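Local coordinates for cellulosomal scaffoldin adaptor protein B (PDB 3FNK), which contributes a type II cohesin module, a dockerin-binding unit of a cellulosomal scaffoldin from Acetivibrio cellulolyticus, to the assembly of the cellulosome, at residues G41-D49 and V136-P144. Sequence-based numbering, arbitrary orientation. Where two conformers were deposited one is given.
Sequences GYQVNIKYD and VFEDSETMP
K47 and V136 form an antiparallel hydrogen-bonded pair, K47 N giving to V136 O and V136 N to K47 O, and beside them E138 N reaches N45 O at 3.0 Å around the non-hydrogen-bonded pair of I46 and F137. Beyond F137 the segment leaves the strand, and after the E138 N bond the N45 side chain takes over from the backbone. Its CG is turned anti to the backbone N (chi1 -164°), which sends ND2 to E138 O at 2.9 Å, with that oxygen close to the amide plane. Asparagine suits the place: while its N-H serves this carbonyl, OD1 accepts from N97 ND2 on strand 95-102. The loop beyond is an ST turn, with T142 N giving to S140 OG, overlapping a type I turn from S140 to M143. It brings M143 back against strand 39-47, where SD lies 3.7 Å from N45 CB and the methyl CE 3.4 Å from Q43 O. The flexible, unbranched thioether meets the extended Q43 side chain from the opposite direction, SD and CE against its CG and CD; Q43 NE2 is held by N97 OD1 and by a water shared with T142 O. In the cohesin beta-sandwich, strand 39-47 pairs with 95-102 along one edge and along the other with 136-137 and, earlier in the strand, 150-154. V44 and I46 send branched apolar side chains inward to the F137 ring, V44 CB lying 4.1 Å from CE2; M14 of strand 11-16 in the other sheet touches I46 and F137, so apolar residues fit between the sheets. On the face opposite I46 and F137, the long aliphatic stem of K47 runs alongside the E138 carboxylate, CD 3.4 Å from OE2, while NZ continues to E93 O.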
ATOM      1  N   GLY A  41      11.551  -3.044  -1.714  1.00 20.30           N
ATOM      2  CA  GLY A  41      10.903  -1.827  -1.179  1.00 19.43           C
ATOM      3  C   GLY A  41       9.877  -1.212  -2.106  1.00 19.40           C
ATOM      4  O   GLY A  41       9.837  -1.521  -3.300  1.00 19.99           O
ATOM      5  N   TYR A  42       9.021  -0.358  -1.561  1.00 19.60           N
ATOM      6  CA  TYR A  42       7.905   0.219  -2.313  1.00 19.28           C
ATOM      7  C   TYR A  42       7.709   1.649  -1.947  1.00 20.76           C
ATOM      8  O   TYR A  42       7.985   2.054  -0.791  1.00 21.84           O
ATOM      9  CB  TYR A  42       6.578  -0.470  -1.986  1.00 19.43           C
ATOM     10  CG  TYR A  42       6.013  -0.176  -0.563  1.00 19.36           C
ATOM     11  CD1 TYR A  42       5.193   0.939  -0.324  1.00 19.19           C
ATOM     12  CD2 TYR A  42       6.312  -1.001   0.505  1.00 19.91           C
ATOM     13  CE1 TYR A  42       4.701   1.241   0.957  1.00 19.16           C
ATOM     14  CE2 TYR A  42       5.776  -0.738   1.828  1.00 19.55           C
ATOM     15  CZ  TYR A  42       4.995   0.381   2.024  1.00 20.43           C
ATOM     16  OH  TYR A  42       4.476   0.644   3.275  1.00 23.09           O
ATOM     17  N   GLN A  43       7.202   2.400  -2.916  1.00 20.14           N
ATOM     18  CA  GLN A  43       6.562   3.653  -2.629  1.00 20.92           C
ATOM     19  C   GLN A  43       5.195   3.595  -3.307  1.00 21.32           C
ATOM     20  O   GLN A  43       5.122   3.217  -4.478  1.00 19.98           O
ATOM     21  CB  GLN A  43       7.365   4.831  -3.161  1.00 19.93           C
ATOM     22  CG  GLN A  43       6.682   6.148  -2.796  1.00 23.09           C
ATOM     23  CD  GLN A  43       7.354   7.317  -3.491  1.00 25.08           C
ATOM     24  OE1 GLN A  43       8.166   7.123  -4.385  1.00 26.54           O
ATOM     25  NE2 GLN A  43       7.025   8.530  -3.074  1.00 25.89           N
ATOM     26  N   VAL A  44       4.139   3.973  -2.588  1.00 22.42           N
ATOM     27  CA  VAL A  44       2.800   4.058  -3.213  1.00 23.22           C
ATOM     28  C   VAL A  44       2.066   5.312  -2.833  1.00 24.43           C
ATOM     29  O   VAL A  44       2.165   5.762  -1.710  1.00 25.06           O
ATOM     30  CB  VAL A  44       1.893   2.850  -2.847  1.00 22.09           C
ATOM     31  CG1 VAL A  44       2.472   1.572  -3.404  1.00 22.30           C
ATOM     32  CG2 VAL A  44       1.685   2.739  -1.339  1.00 21.93           C
ATOM     33  N   ASN A  45       1.293   5.839  -3.774  1.00 25.56           N
ATOM     34  CA  ASN A  45       0.510   7.051  -3.578  1.00 27.56           C
ATOM     35  C   ASN A  45      -0.978   6.646  -3.691  1.00 28.89           C
ATOM     36  O   ASN A  45      -1.397   6.035  -4.691  1.00 29.16           O
ATOM     37  CB  ASN A  45       0.894   8.065  -4.645  1.00 26.44           C
ATOM     38  CG  ASN A  45       0.433   9.461  -4.314  1.00 29.73           C
ATOM     39  OD1 ASN A  45       0.898  10.070  -3.344  1.00 30.00           O
ATOM     40  ND2 ASN A  45      -0.480   9.996  -5.132  1.00 28.30           N
ATOM     41  N   ILE A  46      -1.741   6.932  -2.647  1.00 29.68           N
ATOM     42  CA  ILE A  46      -3.092   6.438  -2.492  1.00 31.81           C
ATOM     43  C   ILE A  46      -4.044   7.636  -2.439  1.00 34.01           C
ATOM     44  O   ILE A  46      -3.767   8.640  -1.738  1.00 34.21           O
ATOM     45  CB  ILE A  46      -3.187   5.552  -1.233  1.00 31.93           C
ATOM     46  CG1 ILE A  46      -2.336   4.309  -1.416  1.00 31.49           C
ATOM     47  CG2 ILE A  46      -4.628   5.145  -0.933  1.00 32.88           C
ATOM     48  CD1 ILE A  46      -2.244   3.464  -0.192  1.00 31.44           C
ATOM     49  N   LYS A  47      -5.137   7.552  -3.206  1.00 34.63           N
ATOM     50  CA  LYS A  47      -6.131   8.615  -3.260  1.00 35.89           C
ATOM     51  C   LYS A  47      -7.441   8.110  -2.687  1.00 36.90           C
ATOM     52  O   LYS A  47      -7.883   7.005  -3.011  1.00 35.78           O
ATOM     53  CB  LYS A  47      -6.302   9.089  -4.700  1.00 36.59           C
ATOM     54  CG  LYS A  47      -7.182  10.339  -4.853  1.00 38.75           C
ATOM     55  CD  LYS A  47      -6.438  11.639  -4.583  1.00 39.67           C
ATOM     56  CE  LYS A  47      -7.421  12.811  -4.368  1.00 40.55           C
ATOM     57  NZ  LYS A  47      -8.432  12.523  -3.296  1.00 41.06           N
ATOM     58  N   TYR A  48      -8.036   8.889  -1.787  1.00 37.98           N
ATOM     59  CA  TYR A  48      -9.344   8.535  -1.216  1.00 39.57           C
ATOM     60  C   TYR A  48     -10.173   9.791  -0.989  1.00 40.44           C
ATOM     61  O   TYR A  48      -9.656  10.924  -1.119  1.00 40.52           O
ATOM     62  CB  TYR A  48      -9.185   7.767   0.088  1.00 39.71           C
ATOM     63  CG  TYR A  48      -8.511   8.588   1.195  1.00 42.14           C
ATOM     64  CD1 TYR A  48      -9.265   9.126   2.269  1.00 42.10           C
ATOM     65  CD2 TYR A  48      -7.132   8.843   1.166  1.00 40.29           C
ATOM     66  CE1 TYR A  48      -8.648   9.890   3.282  1.00 40.27           C
ATOM     67  CE2 TYR A  48      -6.513   9.599   2.166  1.00 39.87           C
ATOM     68  CZ  TYR A  48      -7.267  10.115   3.225  1.00 40.19           C
ATOM     69  OH  TYR A  48      -6.631  10.859   4.203  1.00 34.72           O
ATOM     70  N   ASP A  49     -11.458   9.591  -0.685  1.00 41.07           N
ATOM     71  CA  ASP A  49     -12.382  10.709  -0.487  1.00 41.91           C
ATOM     72  C   ASP A  49     -12.423  11.032   0.999  1.00 41.58           C
ATOM     73  O   ASP A  49     -13.074  10.310   1.769  1.00 41.38           O
ATOM     74  CB  ASP A  49     -13.799  10.388  -1.001  1.00 42.52           C
ATOM     75  CG  ASP A  49     -14.689  11.650  -1.126  1.00 43.71           C
ATOM     76  OD1 ASP A  49     -14.419  12.708  -0.483  1.00 43.08           O
ATOM     77  OD2 ASP A  49     -15.674  11.572  -1.893  1.00 44.64           O
ATOM     78  N   VAL A 136      -8.004   4.629  -4.848  1.00 38.60           N
ATOM     79  CA  VAL A 136      -7.130   4.260  -5.957  1.00 36.85           C
ATOM     80  C   VAL A 136      -5.622   4.493  -5.670  1.00 36.39           C
ATOM     81  O   VAL A 136      -5.261   5.359  -4.839  1.00 34.50           O
ATOM     82  CB  VAL A 136      -7.539   4.949  -7.287  1.00 36.94           C
ATOM     83  CG1 VAL A 136      -8.983   4.503  -7.728  1.00 36.49           C
ATOM     84  CG2 VAL A 136      -7.437   6.469  -7.199  1.00 36.39           C
ATOM     85  N   PHE A 137      -4.777   3.688  -6.330  1.00 33.87           N
ATOM     86  CA  PHE A 137      -3.370   4.020  -6.523  1.00 33.56           C
ATOM     87  C   PHE A 137      -3.381   5.028  -7.634  1.00 34.57           C
ATOM     88  O   PHE A 137      -4.018   4.818  -8.666  1.00 35.07           O
ATOM     89  CB  PHE A 137      -2.505   2.814  -6.936  1.00 31.74           C
ATOM     90  CG  PHE A 137      -2.430   1.724  -5.887  1.00 29.21           C
ATOM     91  CD1 PHE A 137      -3.177   0.571  -6.031  1.00 25.45           C
ATOM     92  CD2 PHE A 137      -1.658   1.896  -4.716  1.00 25.82           C
ATOM     93  CE1 PHE A 137      -3.134  -0.452  -5.046  1.00 25.11           C
ATOM     94  CE2 PHE A 137      -1.602   0.913  -3.724  1.00 25.47           C
ATOM     95  CZ  PHE A 137      -2.350  -0.282  -3.900  1.00 24.15           C
ATOM     96  N   GLU A 138      -2.662   6.118  -7.455  1.00 35.40           N
ATOM     97  CA  GLU A 138      -2.753   7.172  -8.416  1.00 36.98           C
ATOM     98  C   GLU A 138      -1.460   7.947  -8.477  1.00 37.10           C
ATOM     99  O   GLU A 138      -0.878   8.271  -7.453  1.00 36.62           O
ATOM    100  CB  GLU A 138      -3.905   8.076  -7.973  1.00 37.59           C
ATOM    101  CG  GLU A 138      -3.976   9.368  -8.669  1.00 41.08           C
ATOM    102  CD  GLU A 138      -5.156  10.162  -8.206  1.00 47.66           C
ATOM    103  OE1 GLU A 138      -6.301   9.690  -8.413  1.00 48.88           O
ATOM    104  OE2 GLU A 138      -4.932  11.246  -7.609  1.00 49.47           O
ATOM    105  N   ASP A 139      -1.011   8.244  -9.685  1.00 38.14           N
ATOM    106  CA  ASP A 139       0.217   9.005  -9.794  0.50 38.95           C
ATOM    107  C   ASP A 139       0.135  10.365  -9.140  1.00 40.32           C
ATOM    108  O   ASP A 139      -0.957  10.933  -8.911  1.00 39.55           O
ATOM    109  CB  ASP A 139       0.769   9.081 -11.217  0.50 38.90           C
ATOM    110  CG  ASP A 139       2.102   8.386 -11.335  0.50 36.97           C
ATOM    111  OD1 ASP A 139       2.543   7.842 -10.309  0.50 34.81           O
ATOM    112  OD2 ASP A 139       2.705   8.387 -12.421  0.50 34.89           O
ATOM    113  N   SER A 140       1.311  10.842  -8.750  1.00 42.17           N
ATOM    114  CA  SER A 140       1.492  12.106  -8.065  0.50 43.84           C
ATOM    115  C   SER A 140       2.481  12.949  -8.852  1.00 45.01           C
ATOM    116  O   SER A 140       3.340  12.394  -9.559  1.00 45.94           O
ATOM    117  CB  SER A 140       2.047  11.845  -6.663  0.50 43.83           C
ATOM    118  OG  SER A 140       2.815  12.940  -6.206  0.50 42.76           O
ATOM    119  N   GLU A 141       2.395  14.259  -8.701  1.00 46.78           N
ATOM    120  CA  GLU A 141       3.360  15.144  -9.316  1.00 49.34           C
ATOM    121  C   GLU A 141       4.744  14.737  -8.791  1.00 49.53           C
ATOM    122  O   GLU A 141       5.742  14.797  -9.503  1.00 49.84           O
ATOM    123  CB  GLU A 141       3.018  16.609  -8.998  1.00 49.62           C
ATOM    124  CG  GLU A 141       3.438  17.591 -10.131  1.00 54.78           C
ATOM    125  CD  GLU A 141       2.521  18.829 -10.268  1.00 60.42           C
ATOM    126  OE1 GLU A 141       2.324  19.557  -9.267  1.00 63.99           O
ATOM    127  OE2 GLU A 141       2.004  19.084 -11.387  1.00 62.38           O
ATOM    128  N   THR A 142       4.776  14.243  -7.560  1.00 50.01           N
ATOM    129  CA  THR A 142       6.036  13.852  -6.926  1.00 50.19           C
ATOM    130  C   THR A 142       6.584  12.449  -7.343  1.00 50.08           C
ATOM    131  O   THR A 142       7.738  12.112  -6.995  1.00 50.38           O
ATOM    132  CB  THR A 142       5.945  13.993  -5.374  1.00 50.29           C
ATOM    133  OG1 THR A 142       5.616  12.730  -4.797  1.00 50.19           O
ATOM    134  CG2 THR A 142       4.886  15.051  -4.966  1.00 49.85           C
ATOM    135  N   MET A 143       5.786  11.644  -8.069  1.00 48.64           N
ATOM    136  CA  MET A 143       6.259  10.341  -8.586  1.00 47.20           C
ATOM    137  C   MET A 143       6.411  10.327 -10.147  1.00 47.55           C
ATOM    138  O   MET A 143       5.722   9.577 -10.839  1.00 47.63           O
ATOM    139  CB  MET A 143       5.374   9.174  -8.051  1.00 46.56           C
ATOM    140  CG  MET A 143       5.490   8.881  -6.517  1.00 40.20           C
ATOM    141  SD  MET A 143       4.363   7.639  -5.736  1.00 34.31           S
ATOM    142  CE  MET A 143       5.117   6.096  -6.269  1.00 31.97           C
ATOM    143  N   PRO A 144       7.335  11.150 -10.701  1.00 47.66           N
ATOM    144  CA  PRO A 144       7.510  11.245 -12.169  1.00 47.48           C
ATOM    145  C   PRO A 144       7.601   9.870 -12.794  1.00 47.10           C
ATOM    146  O   PRO A 144       7.079   9.639 -13.909  1.00 47.36           O
ATOM    147  CB  PRO A 144       8.868  11.934 -12.332  1.00 47.62           C
ATOM    148  CG  PRO A 144       9.070  12.693 -11.060  1.00 47.54           C
ATOM    149  CD  PRO A 144       8.392  11.891  -9.978  1.00 47.88           C
TER
HETATM  150  O   HOH W   1       8.160  10.980  -4.152  1.00 37.69           O
HETATM  151  O   HOH W   2      -2.220  12.371  -6.556  1.00 46.91           O
HETATM  152  O   HOH W   3       1.784  12.433  -3.073  1.00 47.08           O